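Local coordinates for protein putative antitoxin HigA3 (PDB 6LTZ) that is the putative antitoxin of a type II toxin-antitoxin system and binds DNA as a helix-turn-helix dimer, probably regulating transcription, at residues A[56-70]-A[80-92]. Residues are numbered along the deposited sequence; the frame is centred on the assembly and turned at random.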
ATOM      1  N   VAL A  56      18.953   2.166   6.067  1.00 26.02           N
ATOM      2  CA  VAL A  56      17.513   1.907   6.090  1.00 22.61           C
ATOM      3  C   VAL A  56      17.176   0.651   6.889  1.00 26.78           C
ATOM      4  O   VAL A  56      16.218   0.643   7.666  1.00 27.67           O
ATOM      5  CB  VAL A  56      16.940   1.771   4.667  1.00 29.32           C
ATOM      6  CG1 VAL A  56      15.449   1.432   4.717  1.00 29.98           C
ATOM      7  CG2 VAL A  56      17.160   3.059   3.890  1.00 29.74           C
ATOM      8  N   ALA A  57      17.965  -0.405   6.709  1.00 25.39           N
ATOM      9  CA  ALA A  57      17.736  -1.646   7.445  1.00 30.78           C
ATOM     10  C   ALA A  57      17.809  -1.410   8.951  1.00 27.09           C
ATOM     11  O   ALA A  57      16.997  -1.939   9.711  1.00 31.69           O
ATOM     12  CB  ALA A  57      18.742  -2.721   7.021  1.00 28.92           C
ATOM     13  N   ALA A  58      18.785  -0.612   9.377  1.00 24.47           N
ATOM     14  CA  ALA A  58      18.946  -0.305  10.793  1.00 25.25           C
ATOM     15  C   ALA A  58      17.762   0.506  11.312  1.00 25.73           C
ATOM     16  O   ALA A  58      17.269   0.267  12.412  1.00 27.10           O
ATOM     17  CB  ALA A  58      20.243   0.445  11.035  1.00 22.43           C
ATOM     18  N   LEU A  59      17.310   1.461  10.509  1.00 25.30           N
ATOM     19  CA  LEU A  59      16.190   2.311  10.896  1.00 25.03           C
ATOM     20  C   LEU A  59      14.900   1.510  11.023  1.00 27.59           C
ATOM     21  O   LEU A  59      14.102   1.758  11.927  1.00 27.50           O
ATOM     22  CB  LEU A  59      16.025   3.453   9.889  1.00 20.37           C
ATOM     23  CG  LEU A  59      17.103   4.529  10.037  1.00 20.74           C
ATOM     24  CD1 LEU A  59      17.207   5.400   8.794  1.00 19.51           C
ATOM     25  CD2 LEU A  59      16.804   5.383  11.261  1.00 21.61           C
ATOM     26  N   MET A  60      14.711   0.547  10.125  1.00 25.25           N
ATOM     27  CA  MET A  60      13.528  -0.316  10.125  1.00 27.84           C
ATOM     28  C   MET A  60      13.624  -1.451  11.140  1.00 35.35           C
ATOM     29  O   MET A  60      12.623  -2.087  11.470  1.00 35.72           O
ATOM     30  CB  MET A  60      13.310  -0.923   8.739  1.00 29.19           C
ATOM     31  CG  MET A  60      12.969   0.063   7.649  1.00 24.42           C
ATOM     32  SD  MET A  60      12.831  -0.761   6.051  1.00 27.85           S
ATOM     33  CE  MET A  60      11.416  -1.825   6.335  1.00 28.53           C
ATOM     34  N   GLY A  61      14.834  -1.719  11.614  1.00 30.74           N
ATOM     35  CA  GLY A  61      15.070  -2.863  12.474  1.00 35.43           C
ATOM     36  C   GLY A  61      14.846  -4.181  11.753  1.00 47.34           C
ATOM     37  O   GLY A  61      14.284  -5.117  12.320  1.00 46.50           O
ATOM     38  N   VAL A  62      15.272  -4.251  10.493  1.00 40.42           N
ATOM     39  CA  VAL A  62      15.163  -5.481   9.712  1.00 39.77           C
ATOM     40  C   VAL A  62      16.495  -5.836   9.063  1.00 49.91           C
ATOM     41  O   VAL A  62      17.453  -5.060   9.113  1.00 37.15           O
ATOM     42  CB  VAL A  62      14.094  -5.376   8.603  1.00 51.10           C
ATOM     43  CG1 VAL A  62      12.731  -5.038   9.195  1.00 46.36           C
ATOM     44  CG2 VAL A  62      14.504  -4.347   7.558  1.00 39.11           C
ATOM     45  N   SER A  63      16.541  -7.015   8.451  1.00 49.85           N
ATOM     46  CA  SER A  63      17.724  -7.474   7.734  1.00 51.75           C
ATOM     47  C   SER A  63      18.013  -6.597   6.524  1.00 38.47           C
ATOM     48  O   SER A  63      17.103  -6.011   5.941  1.00 43.61           O
ATOM     49  CB  SER A  63      17.539  -8.927   7.285  1.00 44.72           C
ATOM     50  OG  SER A  63      16.948  -8.990   5.995  1.00 45.44           O
ATOM     51  N   GLN A  64      19.281  -6.516   6.137  1.00 46.09           N
ATOM     52  CA  GLN A  64      19.632  -5.873   4.879  1.00 45.73           C
ATOM     53  C   GLN A  64      19.113  -6.698   3.712  1.00 36.30           C
ATOM     54  O   GLN A  64      18.826  -6.164   2.640  1.00 40.82           O
ATOM     55  CB  GLN A  64      21.137  -5.687   4.767  1.00 44.42           C
ATOM     56  CG  GLN A  64      21.714  -4.867   5.881  1.00 38.17           C
ATOM     57  CD  GLN A  64      23.154  -4.507   5.632  1.00 54.39           C
ATOM     58  OE1 GLN A  64      23.547  -4.217   4.499  1.00 48.70           O
ATOM     59  NE2 GLN A  64      23.957  -4.521   6.690  1.00 50.88           N
ATOM     60  N   ALA A  65      18.996  -8.004   3.931  1.00 45.07           N
ATOM     61  CA  ALA A  65      18.436  -8.898   2.930  1.00 47.92           C
ATOM     62  C   ALA A  65      17.010  -8.479   2.599  1.00 47.85           C
ATOM     63  O   ALA A  65      16.660  -8.303   1.429  1.00 49.24           O
ATOM     64  CB  ALA A  65      18.474 -10.337   3.417  1.00 46.61           C
ATOM     65  N   ARG A  66      16.196  -8.301   3.636  1.00 48.43           N
ATOM     66  CA  ARG A  66      14.819  -7.858   3.464  1.00 46.86           C
ATOM     67  C   ARG A  66      14.756  -6.538   2.700  1.00 40.45           C
ATOM     68  O   ARG A  66      13.934  -6.377   1.800  1.00 44.85           O
ATOM     69  CB  ARG A  66      14.123  -7.718   4.819  1.00 48.83           C
ATOM     70  CG  ARG A  66      12.823  -6.936   4.763  1.00 62.59           C
ATOM     71  CD  ARG A  66      11.618  -7.869   4.717  1.00 68.47           C
ATOM     72  NE  ARG A  66      11.349  -8.480   6.016  1.00 80.00           N
ATOM     73  CZ  ARG A  66      10.745  -7.863   7.029  1.00 84.85           C
ATOM     74  NH1 ARG A  66      10.336  -6.606   6.900  1.00 71.28           N
ATOM     75  NH2 ARG A  66      10.546  -8.504   8.173  1.00 83.50           N
ATOM     76  N   VAL A  67      15.635  -5.600   3.048  1.00 40.31           N
ATOM     77  CA  VAL A  67      15.665  -4.308   2.370  1.00 34.85           C
ATOM     78  C   VAL A  67      16.076  -4.495   0.915  1.00 34.88           C
ATOM     79  O   VAL A  67      15.547  -3.844   0.015  1.00 32.23           O
ATOM     80  CB  VAL A  67      16.631  -3.313   3.057  1.00 28.79           C
ATOM     81  CG1 VAL A  67      16.785  -2.051   2.221  1.00 30.60           C
ATOM     82  CG2 VAL A  67      16.132  -2.967   4.448  1.00 31.72           C
ATOM     83  N   SER A  68      17.021  -5.401   0.696  1.00 43.97           N
ATOM     84  CA  SER A  68      17.493  -5.694  -0.647  1.00 40.88           C
ATOM     85  C   SER A  68      16.358  -6.269  -1.486  1.00 37.57           C
ATOM     86  O   SER A  68      16.138  -5.845  -2.620  1.00 40.52           O
ATOM     87  CB  SER A  68      18.676  -6.661  -0.601  1.00 46.85           C
ATOM     88  OG  SER A  68      19.131  -6.965  -1.907  1.00 60.88           O
ATOM     89  N   LYS A  69      15.625  -7.221  -0.919  1.00 46.56           N
ATOM     90  CA  LYS A  69      14.494  -7.813  -1.625  1.00 50.87           C
ATOM     91  C   LYS A  69      13.396  -6.787  -1.874  1.00 42.99           C
ATOM     92  O   LYS A  69      12.703  -6.849  -2.885  1.00 54.43           O
ATOM     93  CB  LYS A  69      13.930  -9.004  -0.852  1.00 56.14           C
ATOM     94  CG  LYS A  69      14.954 -10.077  -0.509  1.00 69.37           C
ATOM     95  CD  LYS A  69      14.374 -11.132   0.428  1.00 77.79           C
ATOM     96  CE  LYS A  69      13.130 -10.624   1.152  1.00 82.10           C
ATOM     97  NZ  LYS A  69      12.910 -11.304   2.459  1.00 85.81           N
ATOM     98  N   LEU A  70      13.247  -5.839  -0.954  1.00 41.70           N
ATOM     99  CA  LEU A  70      12.281  -4.758  -1.115  1.00 39.39           C
ATOM    100  C   LEU A  70      12.584  -3.909  -2.341  1.00 52.62           C
ATOM    101  O   LEU A  70      11.688  -3.560  -3.111  1.00 47.97           O
ATOM    102  CB  LEU A  70      12.265  -3.859   0.125  1.00 46.37           C
ATOM    103  CG  LEU A  70      11.247  -4.140   1.224  1.00 44.05           C
ATOM    104  CD1 LEU A  70      11.256  -3.006   2.239  1.00 38.49           C
ATOM    105  CD2 LEU A  70       9.870  -4.308   0.620  1.00 41.48           C
ATOM    106  N   LEU A  80       1.571  -3.791   3.553  1.00 20.77           N
ATOM    107  CA  LEU A  80       1.451  -2.333   3.592  1.00 21.11           C
ATOM    108  C   LEU A  80       2.314  -1.724   4.693  1.00 23.42           C
ATOM    109  O   LEU A  80       2.976  -0.709   4.482  1.00 24.06           O
ATOM    110  CB  LEU A  80      -0.008  -1.922   3.799  1.00 23.49           C
ATOM    111  CG  LEU A  80      -0.854  -1.640   2.556  1.00 38.72           C
ATOM    112  CD1 LEU A  80      -0.580  -2.634   1.444  1.00 26.54           C
ATOM    113  CD2 LEU A  80      -2.344  -1.608   2.903  1.00 24.42           C
ATOM    114  N   GLY A  81       2.298  -2.354   5.867  1.00 25.25           N
ATOM    115  CA  GLY A  81       3.056  -1.867   7.005  1.00 26.12           C
ATOM    116  C   GLY A  81       4.555  -1.891   6.784  1.00 26.54           C
ATOM    117  O   GLY A  81       5.288  -1.108   7.382  1.00 25.65           O
ATOM    118  N   THR A  82       5.017  -2.798   5.932  1.00 24.19           N
ATOM    119  CA  THR A  82       6.439  -2.878   5.619  1.00 25.86           C
ATOM    120  C   THR A  82       6.838  -1.723   4.712  1.00 26.00           C
ATOM    121  O   THR A  82       7.872  -1.080   4.921  1.00 23.12           O
ATOM    122  CB  THR A  82       6.794  -4.223   4.959  1.00 26.90           C
ATOM    123  OG1 THR A  82       6.515  -5.281   5.880  1.00 31.01           O
ATOM    124  CG2 THR A  82       8.262  -4.271   4.593  1.00 28.76           C
ATOM    125  N   LEU A  83       6.001  -1.440   3.719  1.00 21.39           N
ATOM    126  CA  LEU A  83       6.220  -0.287   2.861  1.00 19.09           C
ATOM    127  C   LEU A  83       6.137   1.003   3.676  1.00 27.37           C
ATOM    128  O   LEU A  83       6.904   1.940   3.449  1.00 21.04           O
ATOM    129  CB  LEU A  83       5.201  -0.259   1.719  1.00 23.29           C
ATOM    130  CG  LEU A  83       5.351   0.883   0.714  1.00 28.09           C
ATOM    131  CD1 LEU A  83       6.736   0.867   0.079  1.00 26.95           C
ATOM    132  CD2 LEU A  83       4.276   0.799  -0.368  1.00 31.83           C
ATOM    133  N   GLN A  84       5.212   1.047   4.630  1.00 23.16           N
ATOM    134  CA  GLN A  84       5.068   2.225   5.491  1.00 24.69           C
ATOM    135  C   GLN A  84       6.369   2.490   6.246  1.00 21.67           C
ATOM    136  O   GLN A  84       6.827   3.628   6.338  1.00 22.68           O
ATOM    137  CB  GLN A  84       3.907   2.041   6.475  1.00 21.99           C
ATOM    138  CG  GLN A  84       3.446   3.328   7.188  1.00 24.57           C
ATOM    139  CD  GLN A  84       4.295   3.689   8.400  1.00 32.11           C
ATOM    140  OE1 GLN A  84       4.922   2.826   9.014  1.00 30.16           O
ATOM    141  NE2 GLN A  84       4.310   4.973   8.752  1.00 34.03           N
ATOM    142  N   ALA A  85       6.964   1.419   6.764  1.00 20.61           N
ATOM    143  CA  ALA A  85       8.171   1.504   7.581  1.00 20.70           C
ATOM    144  C   ALA A  85       9.384   1.916   6.761  1.00 26.58           C
ATOM    145  O   ALA A  85      10.259   2.645   7.238  1.00 23.06           O
ATOM    146  CB  ALA A  85       8.430   0.171   8.264  1.00 22.43           C
ATOM    147  N   TYR A  86       9.434   1.431   5.527  1.00 22.47           N
ATOM    148  CA  TYR A  86      10.509   1.766   4.611  1.00 21.34           C
ATOM    149  C   TYR A  86      10.471   3.255   4.273  1.00 28.79           C
ATOM    150  O   TYR A  86      11.476   3.950   4.396  1.00 20.59           O
ATOM    151  CB  TYR A  86      10.404   0.912   3.344  1.00 22.62           C
ATOM    152  CG  TYR A  86      11.442   1.223   2.295  1.00 22.50           C
ATOM    153  CD1 TYR A  86      12.678   0.587   2.301  1.00 23.14           C
ATOM    154  CD2 TYR A  86      11.189   2.152   1.301  1.00 24.05           C
ATOM    155  CE1 TYR A  86      13.630   0.874   1.338  1.00 26.16           C
ATOM    156  CE2 TYR A  86      12.130   2.445   0.338  1.00 31.74           C
ATOM    157  CZ  TYR A  86      13.350   1.801   0.363  1.00 27.00           C
ATOM    158  OH  TYR A  86      14.282   2.092  -0.601  1.00 32.68           O
ATOM    159  N   VAL A  87       9.306   3.746   3.854  1.00 21.14           N
ATOM    160  CA  VAL A  87       9.160   5.160   3.530  1.00 20.01           C
ATOM    161  C   VAL A  87       9.420   6.026   4.765  1.00 21.31           C
ATOM    162  O   VAL A  87      10.051   7.078   4.670  1.00 23.83           O
ATOM    163  CB  VAL A  87       7.757   5.462   2.940  1.00 21.47           C
ATOM    164  CG1 VAL A  87       7.548   6.962   2.766  1.00 20.43           C
ATOM    165  CG2 VAL A  87       7.584   4.742   1.604  1.00 21.02           C
ATOM    166  N   ALA A  88       8.961   5.572   5.927  1.00 19.35           N
ATOM    167  CA  ALA A  88       9.190   6.311   7.167  1.00 20.18           C
ATOM    168  C   ALA A  88      10.681   6.412   7.494  1.00 20.86           C
ATOM    169  O   ALA A  88      11.152   7.436   7.993  1.00 19.84           O
ATOM    170  CB  ALA A  88       8.444   5.665   8.318  1.00 21.00           C
ATOM    171  N   ALA A  89      11.425   5.352   7.208  1.00 21.54           N
ATOM    172  CA  ALA A  89      12.858   5.345   7.485  1.00 22.97           C
ATOM    173  C   ALA A  89      13.592   6.329   6.576  1.00 23.22           C
ATOM    174  O   ALA A  89      14.633   6.874   6.945  1.00 21.72           O
ATOM    175  CB  ALA A  89      13.425   3.926   7.328  1.00 20.70           C
ATOM    176  N   LEU A  90      13.039   6.564   5.389  1.00 21.16           N
ATOM    177  CA  LEU A  90      13.592   7.549   4.468  1.00 21.71           C
ATOM    178  C   LEU A  90      13.216   8.979   4.871  1.00 21.17           C
ATOM    179  O   LEU A  90      13.646   9.939   4.244  1.00 21.33           O
ATOM    180  CB  LEU A  90      13.118   7.271   3.040  1.00 29.58           C
ATOM    181  CG  LEU A  90      13.626   5.970   2.419  1.00 27.62           C
ATOM    182  CD1 LEU A  90      13.091   5.803   1.003  1.00 26.30           C
ATOM    183  CD2 LEU A  90      15.148   5.945   2.431  1.00 24.15           C
ATOM    184  N   GLY A  91      12.414   9.113   5.920  1.00 21.89           N
ATOM    185  CA  GLY A  91      12.000  10.422   6.402  1.00 18.19           C
ATOM    186  C   GLY A  91      10.703  10.908   5.782  1.00 24.35           C
ATOM    187  O   GLY A  91      10.308  12.064   5.957  1.00 22.09           O
ATOM    188  N   GLY A  92      10.028  10.027   5.053  1.00 24.26           N
ATOM    189  CA  GLY A  92       8.798  10.409   4.382  1.00 24.45           C
ATOM    190  C   GLY A  92       7.533   9.861   5.008  1.00 27.94           C
ATOM    191  O   GLY A  92       7.575   9.213   6.047  1.00 20.82           O
TER
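The Tyr86 ring reaches from helix 80-89 between the two helices of 56-70, with Met60 SD at its edge in a Met-aromatic contact, 5.3 Å from the ring centroid and 76° off the normal. Val67 CG1 also lies near the ring plane, beside CE1, whereas Val56 CG1 and Leu70 CD1 approach CD1 obliquely, the former at 3.8 Å. These four residues form the hole into which Tyr86 fits as a knob. Its CG stands anti to the backbone N, which carries the ring past Val56 toward helix 64-72, where the hydroxyl hydrogen-bonds Glu71 of that helix. The other flat group, the poorly ordered Arg66 guanidinium, has Val62 CB over one face, offset toward the rim, and meets Thr82 CG2 obliquely through NH1.

Met60 returns the knob, entering a hole made by Thr82, Ala85, Tyr86 and Ala89. Its chain runs extended to SD and bends at the last torsion (chi3 65°), laying CE beside the backbone of 80-89, 3.9 Å from Thr82 O and 4.1 Å from Ala85 CB. The CA atoms of Leu59 and Ala89 are 5.7 Å apart, consistent with a small side chain at the crossing; Ala89 CB lies 3.7 Å from Leu59 CB and also packs on Met60 CG. Beyond it, Val56 CG2 meets Leu90 CD2, and Arg45 of helix 41-47 packs against Val56, Tyr86 and Leu90.

Helices 56-60 and 80-89 cross at 118°, with 9.1 Å between their axes. The predicted helix-turn-helix motif, with its turn at Gly61 and Ser63 capping the next helix, is thus seated on helix 80-89, whose Leu83 and Val87 pack against the second subunit. No hydrogen bond joins the two segments; the contact between them is apolar, with one sulfur at a ring edge, while tyrosine's polar end is satisfied beyond them.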